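Local structure of lipolytic enzyme, G-D-S-L family (Bacteroides thetaiotaomicron, 7BR2) at residues H207-G212 against W281-S286. The protein metabolises the drug diltiazem in the gut as a serine esterase of the SGNH (GDSL) hydrolase family, and may also act on lysophospholipids. Sequence-based numbering, arbitrary orientation.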
ATOM      1  N   HIS A 207       9.820   4.931 -10.328  1.00 35.14           N
ATOM      2  CA  HIS A 207       8.907   5.310  -9.264  1.00 35.30           C
ATOM      3  C   HIS A 207       7.472   5.014  -9.680  1.00 33.27           C
ATOM      4  O   HIS A 207       6.907   5.747 -10.500  1.00 36.44           O
ATOM      5  CB  HIS A 207       9.084   6.796  -8.932  1.00 33.44           C
ATOM      6  CG  HIS A 207      10.473   7.137  -8.484  1.00 35.25           C
ATOM      7  ND1 HIS A 207      11.420   7.678  -9.327  1.00 34.64           N
ATOM      8  CD2 HIS A 207      11.092   6.958  -7.288  1.00 33.00           C
ATOM      9  CE1 HIS A 207      12.552   7.846  -8.663  1.00 39.24           C
ATOM     10  NE2 HIS A 207      12.381   7.410  -7.425  1.00 31.62           N
ATOM     11  N   PRO A 208       6.839   3.968  -9.146  1.00 38.07           N
ATOM     12  CA  PRO A 208       5.454   3.658  -9.526  1.00 31.41           C
ATOM     13  C   PRO A 208       4.477   4.766  -9.171  1.00 33.53           C
ATOM     14  O   PRO A 208       4.618   5.452  -8.157  1.00 36.50           O
ATOM     15  CB  PRO A 208       5.142   2.386  -8.729  1.00 31.89           C
ATOM     16  CG  PRO A 208       6.469   1.779  -8.427  1.00 32.94           C
ATOM     17  CD  PRO A 208       7.410   2.946  -8.249  1.00 34.37           C
ATOM     18  N   ASP A 209       3.468   4.916 -10.026  1.00 32.22           N
ATOM     19  CA  ASP A 209       2.339   5.803  -9.798  1.00 33.87           C
ATOM     20  C   ASP A 209       1.363   5.120  -8.829  1.00 27.45           C
ATOM     21  O   ASP A 209       1.621   4.028  -8.320  1.00 32.99           O
ATOM     22  CB  ASP A 209       1.705   6.146 -11.150  1.00 34.87           C
ATOM     23  CG  ASP A 209       0.910   7.438 -11.147  1.00 35.98           C
ATOM     24  OD1 ASP A 209       0.599   7.975 -10.070  1.00 37.87           O
ATOM     25  OD2 ASP A 209       0.565   7.908 -12.256  1.00 42.46           O
ATOM     26  N   ASN A 210       0.214   5.750  -8.581  1.00 27.78           N
ATOM     27  CA  ASN A 210      -0.739   5.220  -7.601  1.00 28.81           C
ATOM     28  C   ASN A 210      -1.192   3.813  -7.966  1.00 35.03           C
ATOM     29  O   ASN A 210      -1.413   2.972  -7.085  1.00 37.49           O
ATOM     30  CB  ASN A 210      -1.949   6.147  -7.499  1.00 32.82           C
ATOM     31  CG  ASN A 210      -1.582   7.521  -7.024  1.00 36.32           C
ATOM     32  OD1 ASN A 210      -1.094   7.690  -5.902  1.00 42.51           O
ATOM     33  ND2 ASN A 210      -1.785   8.516  -7.880  1.00 34.05           N
ATOM     34  N   ASP A 211      -1.365   3.545  -9.262  1.00 35.41           N
ATOM     35  CA  ASP A 211      -1.745   2.202  -9.687  1.00 36.52           C
ATOM     36  C   ASP A 211      -0.667   1.191  -9.328  1.00 35.86           C
ATOM     37  O   ASP A 211      -0.970   0.093  -8.841  1.00 35.84           O
ATOM     38  CB  ASP A 211      -2.029   2.178 -11.193  1.00 38.29           C
ATOM     39  CG  ASP A 211      -0.844   2.658 -12.031  1.00 38.92           C
ATOM     40  OD1 ASP A 211      -0.205   3.678 -11.667  1.00 39.14           O
ATOM     41  OD2 ASP A 211      -0.511   1.976 -13.019  1.00 35.42           O
ATOM     42  N   GLY A 212       0.601   1.540  -9.566  1.00 36.17           N
ATOM     43  CA  GLY A 212       1.675   0.637  -9.201  1.00 34.25           C
ATOM     44  C   GLY A 212       1.715   0.365  -7.711  1.00 40.06           C
ATOM     45  O   GLY A 212       1.908  -0.780  -7.284  1.00 33.85           O
ATOM     46  N   TRP A 281       2.242  15.204  -8.047  1.00 50.09           N
ATOM     47  CA  TRP A 281       2.816  15.923  -9.175  1.00 55.12           C
ATOM     48  C   TRP A 281       3.252  14.935 -10.248  1.00 53.39           C
ATOM     49  O   TRP A 281       4.035  14.016  -9.980  1.00 56.24           O
ATOM     50  CB  TRP A 281       3.991  16.788  -8.713  1.00 58.42           C
ATOM     51  CG  TRP A 281       4.794  17.382  -9.839  1.00 62.00           C
ATOM     52  CD1 TRP A 281       5.980  16.912 -10.337  1.00 68.12           C
ATOM     53  CD2 TRP A 281       4.488  18.564 -10.589  1.00 66.02           C
ATOM     54  NE1 TRP A 281       6.420  17.717 -11.362  1.00 64.19           N
ATOM     55  CE2 TRP A 281       5.526  18.741 -11.534  1.00 67.30           C
ATOM     56  CE3 TRP A 281       3.436  19.488 -10.561  1.00 71.06           C
ATOM     57  CZ2 TRP A 281       5.540  19.802 -12.440  1.00 73.95           C
ATOM     58  CZ3 TRP A 281       3.452  20.545 -11.467  1.00 78.69           C
ATOM     59  CH2 TRP A 281       4.500  20.692 -12.392  1.00 78.74           C
ATOM     60  N   GLY A 282       2.718  15.105 -11.452  1.00 48.50           N
ATOM     61  CA  GLY A 282       3.015  14.235 -12.565  1.00 46.42           C
ATOM     62  C   GLY A 282       2.244  12.931 -12.595  1.00 52.11           C
ATOM     63  O   GLY A 282       2.525  12.087 -13.460  1.00 47.10           O
ATOM     64  N   SER A 283       1.296  12.730 -11.684  1.00 47.91           N
ATOM     65  CA  SER A 283       0.535  11.489 -11.663  1.00 44.92           C
ATOM     66  C   SER A 283      -0.382  11.385 -12.873  1.00 41.05           C
ATOM     67  O   SER A 283      -0.947  12.378 -13.338  1.00 41.34           O
ATOM     68  CB  SER A 283      -0.293  11.381 -10.385  1.00 40.95           C
ATOM     69  OG  SER A 283      -0.986  10.154 -10.352  1.00 41.27           O
ATOM     70  N   LYS A 284      -0.538  10.169 -13.375  1.00 40.18           N
ATOM     71  CA  LYS A 284      -1.446   9.919 -14.485  1.00 44.23           C
ATOM     72  C   LYS A 284      -2.456   8.817 -14.237  1.00 45.64           C
ATOM     73  O   LYS A 284      -3.496   8.801 -14.907  1.00 50.03           O
ATOM     74  CB  LYS A 284      -0.656   9.569 -15.759  1.00 44.20           C
ATOM     75  CG  LYS A 284       0.154  10.707 -16.359  1.00 46.70           C
ATOM     76  CD  LYS A 284      -0.805  11.697 -16.999  1.00 56.14           C
ATOM     77  CE  LYS A 284      -0.234  13.097 -17.120  1.00 65.28           C
ATOM     78  NZ  LYS A 284      -1.179  13.945 -17.907  1.00 66.19           N
ATOM     79  N   LYS A 285      -2.225   7.933 -13.281  1.00 41.15           N
ATOM     80  CA  LYS A 285      -3.129   6.829 -13.034  1.00 41.97           C
ATOM     81  C   LYS A 285      -3.465   6.787 -11.552  1.00 38.08           C
ATOM     82  O   LYS A 285      -2.626   7.090 -10.695  1.00 38.70           O
ATOM     83  CB  LYS A 285      -2.503   5.502 -13.478  1.00 44.77           C
ATOM     84  CG  LYS A 285      -2.202   5.441 -14.971  1.00 49.23           C
ATOM     85  CD  LYS A 285      -1.371   4.204 -15.323  1.00 48.23           C
ATOM     86  CE  LYS A 285       0.102   4.420 -15.006  1.00 37.53           C
ATOM     87  NZ  LYS A 285       0.873   3.148 -15.140  1.00 38.05           N
ATOM     88  N   SER A 286      -4.693   6.390 -11.258  1.00 41.74           N
ATOM     89  CA  SER A 286      -5.203   6.410  -9.899  1.00 36.84           C
ATOM     90  C   SER A 286      -5.032   5.045  -9.252  1.00 38.97           C
ATOM     91  O   SER A 286      -4.685   4.062  -9.907  1.00 40.55           O
ATOM     92  CB  SER A 286      -6.676   6.823  -9.898  1.00 39.98           C
ATOM     93  OG  SER A 286      -7.478   5.831 -10.520  1.00 41.69           O
TER
HETATM   94  O   HOH W   1       2.427   3.316 -12.091  1.00 42.29           O
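Asp209 carries this contact: with CG anti to its backbone N (chi1 -157°), its carboxylate reaches into the bend of loop 281-286 and takes two donors on each oxygen. Asp209 OD1 accepts from Ser283 OG (2.7 Å) on the carboxylate's syn lone pair, and from the backbone N of Asn210, which arrives from above the carboxylate plane. Asp209 OD2 accepts from Lys284 N at 2.8 Å, nearly straight and again on the syn side. Lys285 N comes in well out of the plane, 3.0 Å from Asp209 OD2. Four bonds fix the group's rotation and probably favour its ionised form. Beside it, buried Asn210 packs CB against the carbonyl end of Lys285, and its ND2 reaches Lys285 O at 3.3 Å, in both the amide and carbonyl planes; the same nitrogen bonds Arg279 O. Equally close-packed, Lys285, bent at chi3 (-80°), crosses buried Asp211 obliquely and forms a salt bridge from NZ to Asp211 OD2 at 2.8 Å. Glu293 also lies near that oxygen, so the lysine probably offsets both acids.

The solvent side is looser. A water joins Asp209 N to Asp211 OD1, with a weak link to Lys285 NZ, while exposed Lys284 leads its amine away.

His207, hydrogen-bonded to Ser28 and Asp204 in a probable catalytic triad, stands just upstream. The contact thus ties the start of helix 210-223 to the long loop between strand 260-267 and helix 296-300.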